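PDB 3K89: malonyl CoA-ACP transacylase from Xanthomonas oryzae pv. oryzae, which probably transfers the malonyl group from malonyl-CoA to the holo acyl carrier protein, the step that supplies malonyl-ACP for fatty acid synthesis. Local coordinates for residues A[5-11]-A[271-277]. Residues are numbered along the deposited sequence; the frame is centred on the assembly and turned at random.
Sequences TLAFVFP and ITRIAEC
Ala275 sets its CB over one face of the Phe8 ring, 3.8 Å from the ring centroid, a CH-pi contact displaced toward CD1 and CE1. Cys277 SG, anti to the backbone N (chi1 -170°), lies between two aromatics, 3.7 Å from Phe8 CD2 at that ring's edge and oblique to the Phe10 ring. On the other face both methyls of Val9 rest against Ile274 CG2, while Ala7 CB meets Ile271 CG2 at 3.7 Å; Leu266 and Trp259 of helix 259-268 cover this side.

Between these layers runs a parallel ladder: Ala7 N donates a hydrogen bond to Arg273 O, Ala275 N to Ala7 O, Val9 N to Ala275 O and, at 2.8 Å, Cys277 N to Val9 O. At the more exposed end Thr5 O accepts two hydrogen bonds, from Thr272 N (2.9 Å) and Arg273 N (3.0 Å). At the opposite end Pro11, its side chain about 3 Å from a bound glycerol, meets Glu276 OE2 through CB; Ser284 OG and Leu283 N hold that carboxylate. In the acyltransferase sheet, strand 273-276 lies beside middle strand 6-10, itself hydrogen-bonded to strand 86-92. Backbone bonds set the register whatever the side chains; apolar groups and the Cys277 sulfur fill the faces.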
loop_
_atom_site.group_PDB
_atom_site.type_symbol
_atom_site.label_atom_id
_atom_site.label_comp_id
_atom_site.label_asym_id
_atom_site.label_seq_id
_atom_site.Cartn_x
_atom_site.Cartn_y
_atom_site.Cartn_z
ATOM N N THR A 5 -9.659 -16.519 -11.436
ATOM C CA THR A 5 -10.487 -15.318 -11.294
ATOM C C THR A 5 -10.228 -14.522 -10.013
ATOM O O THR A 5 -10.854 -13.486 -9.813
ATOM C CB THR A 5 -12.012 -15.622 -11.372
ATOM O OG1 THR A 5 -12.419 -16.423 -10.252
ATOM C CG2 THR A 5 -12.349 -16.335 -12.686
ATOM N N LEU A 6 -9.318 -15.001 -9.165
ATOM C CA LEU A 6 -9.106 -14.386 -7.846
ATOM C C LEU A 6 -7.779 -13.626 -7.746
ATOM O O LEU A 6 -6.754 -14.151 -8.117
ATOM C CB LEU A 6 -9.166 -15.460 -6.751
ATOM C CG LEU A 6 -8.881 -15.101 -5.286
ATOM C CD1 LEU A 6 -9.963 -14.214 -4.672
ATOM C CD2 LEU A 6 -8.742 -16.364 -4.478
ATOM N N ALA A 7 -7.809 -12.395 -7.236
ATOM C CA ALA A 7 -6.566 -11.698 -6.889
ATOM C C ALA A 7 -6.607 -11.312 -5.410
ATOM O O ALA A 7 -7.684 -11.189 -4.818
ATOM C CB ALA A 7 -6.369 -10.453 -7.747
ATOM N N PHE A 8 -5.428 -11.131 -4.821
ATOM C CA PHE A 8 -5.314 -10.577 -3.467
ATOM C C PHE A 8 -4.618 -9.230 -3.595
ATOM O O PHE A 8 -3.679 -9.093 -4.394
ATOM C CB PHE A 8 -4.473 -11.482 -2.569
ATOM C CG PHE A 8 -5.271 -12.487 -1.787
ATOM C CD1 PHE A 8 -6.315 -13.191 -2.391
ATOM C CD2 PHE A 8 -4.946 -12.761 -0.462
ATOM C CE1 PHE A 8 -7.039 -14.134 -1.654
ATOM C CE2 PHE A 8 -5.657 -13.701 0.279
ATOM C CZ PHE A 8 -6.708 -14.387 -0.322
ATOM N N VAL A 9 -5.095 -8.256 -2.816
ATOM C CA VAL A 9 -4.453 -6.919 -2.740
ATOM C C VAL A 9 -4.098 -6.632 -1.288
ATOM O O VAL A 9 -4.814 -7.058 -0.382
ATOM C CB VAL A 9 -5.311 -5.766 -3.344
ATOM C CG1 VAL A 9 -5.516 -5.966 -4.862
ATOM C CG2 VAL A 9 -6.651 -5.601 -2.631
ATOM N N PHE A 10 -3.002 -5.893 -1.074
ATOM C CA PHE A 10 -2.509 -5.661 0.283
ATOM C C PHE A 10 -2.477 -4.175 0.578
ATOM O O PHE A 10 -2.008 -3.392 -0.247
ATOM C CB PHE A 10 -1.111 -6.270 0.434
ATOM C CG PHE A 10 -1.081 -7.754 0.157
ATOM C CD1 PHE A 10 -0.935 -8.233 -1.155
ATOM C CD2 PHE A 10 -1.255 -8.664 1.204
ATOM C CE1 PHE A 10 -0.946 -9.639 -1.403
ATOM C CE2 PHE A 10 -1.244 -10.052 0.975
ATOM C CZ PHE A 10 -1.104 -10.538 -0.336
ATOM N N PRO A 11 -3.012 -3.779 1.743
ATOM C CA PRO A 11 -3.123 -2.356 2.069
ATOM C C PRO A 11 -1.826 -1.701 2.524
ATOM O O PRO A 11 -0.870 -2.372 2.903
ATOM C CB PRO A 11 -4.124 -2.345 3.226
ATOM C CG PRO A 11 -3.862 -3.634 3.917
ATOM C CD PRO A 11 -3.606 -4.631 2.791
ATOM N N ILE A 271 -9.568 -11.328 -13.706
ATOM C CA ILE A 271 -9.934 -11.254 -12.298
ATOM C C ILE A 271 -11.350 -10.688 -12.103
ATOM O O ILE A 271 -11.685 -9.635 -12.660
ATOM C CB ILE A 271 -8.908 -10.396 -11.506
ATOM C CG1 ILE A 271 -7.494 -10.995 -11.633
ATOM C CG2 ILE A 271 -9.327 -10.256 -10.037
ATOM C CD1 ILE A 271 -7.367 -12.417 -11.116
ATOM N N THR A 272 -12.158 -11.397 -11.314
ATOM C CA THR A 272 -13.528 -10.990 -10.955
ATOM C C THR A 272 -13.729 -10.913 -9.439
ATOM O O THR A 272 -14.735 -10.377 -8.960
ATOM C CB THR A 272 -14.587 -11.984 -11.515
ATOM O OG1 THR A 272 -14.436 -13.252 -10.873
ATOM C CG2 THR A 272 -14.436 -12.156 -13.020
ATOM N N ARG A 273 -12.780 -11.464 -8.682
ATOM C CA ARG A 273 -12.880 -11.514 -7.225
ATOM C C ARG A 273 -11.575 -11.014 -6.638
ATOM O O ARG A 273 -10.523 -11.465 -7.046
ATOM C CB ARG A 273 -13.111 -12.945 -6.733
ATOM C CG ARG A 273 -14.370 -13.641 -7.262
ATOM C CD ARG A 273 -14.279 -15.141 -6.986
ATOM N NE ARG A 273 -15.579 -15.802 -7.047
ATOM C CZ ARG A 273 -15.786 -17.090 -6.763
ATOM N NH1 ARG A 273 -14.778 -17.873 -6.397
ATOM N NH2 ARG A 273 -17.010 -17.598 -6.841
ATOM N N ILE A 274 -11.655 -10.086 -5.684
ATOM C CA ILE A 274 -10.443 -9.545 -5.061
ATOM C C ILE A 274 -10.585 -9.537 -3.549
ATOM O O ILE A 274 -11.534 -8.959 -2.997
ATOM C CB ILE A 274 -10.106 -8.122 -5.581
ATOM C CG1 ILE A 274 -9.965 -8.105 -7.111
ATOM C CG2 ILE A 274 -8.812 -7.593 -4.929
ATOM C CD1 ILE A 274 -9.714 -6.738 -7.725
ATOM N N ALA A 275 -9.643 -10.177 -2.872
ATOM C CA ALA A 275 -9.610 -10.113 -1.407
ATOM C C ALA A 275 -8.655 -9.024 -0.970
ATOM O O ALA A 275 -7.539 -8.945 -1.481
ATOM C CB ALA A 275 -9.175 -11.431 -0.827
ATOM N N GLU A 276 -9.080 -8.216 0.002
ATOM C CA GLU A 276 -8.175 -7.266 0.639
ATOM C C GLU A 276 -7.540 -7.974 1.835
ATOM O O GLU A 276 -8.196 -8.216 2.867
ATOM C CB GLU A 276 -8.919 -5.984 1.041
ATOM C CG GLU A 276 -7.982 -4.919 1.643
ATOM C CD GLU A 276 -8.592 -3.526 1.701
ATOM O OE1 GLU A 276 -9.815 -3.399 1.495
ATOM O OE2 GLU A 276 -7.838 -2.557 1.904
ATOM N N CYS A 277 -6.257 -8.303 1.693
ATOM C CA CYS A 277 -5.593 -9.191 2.635
ATOM C C CYS A 277 -4.778 -8.390 3.642
ATOM O O CYS A 277 -3.573 -8.205 3.488
ATOM C CB CYS A 277 -4.703 -10.169 1.866
ATOM S SG CYS A 277 -4.043 -11.492 2.872
#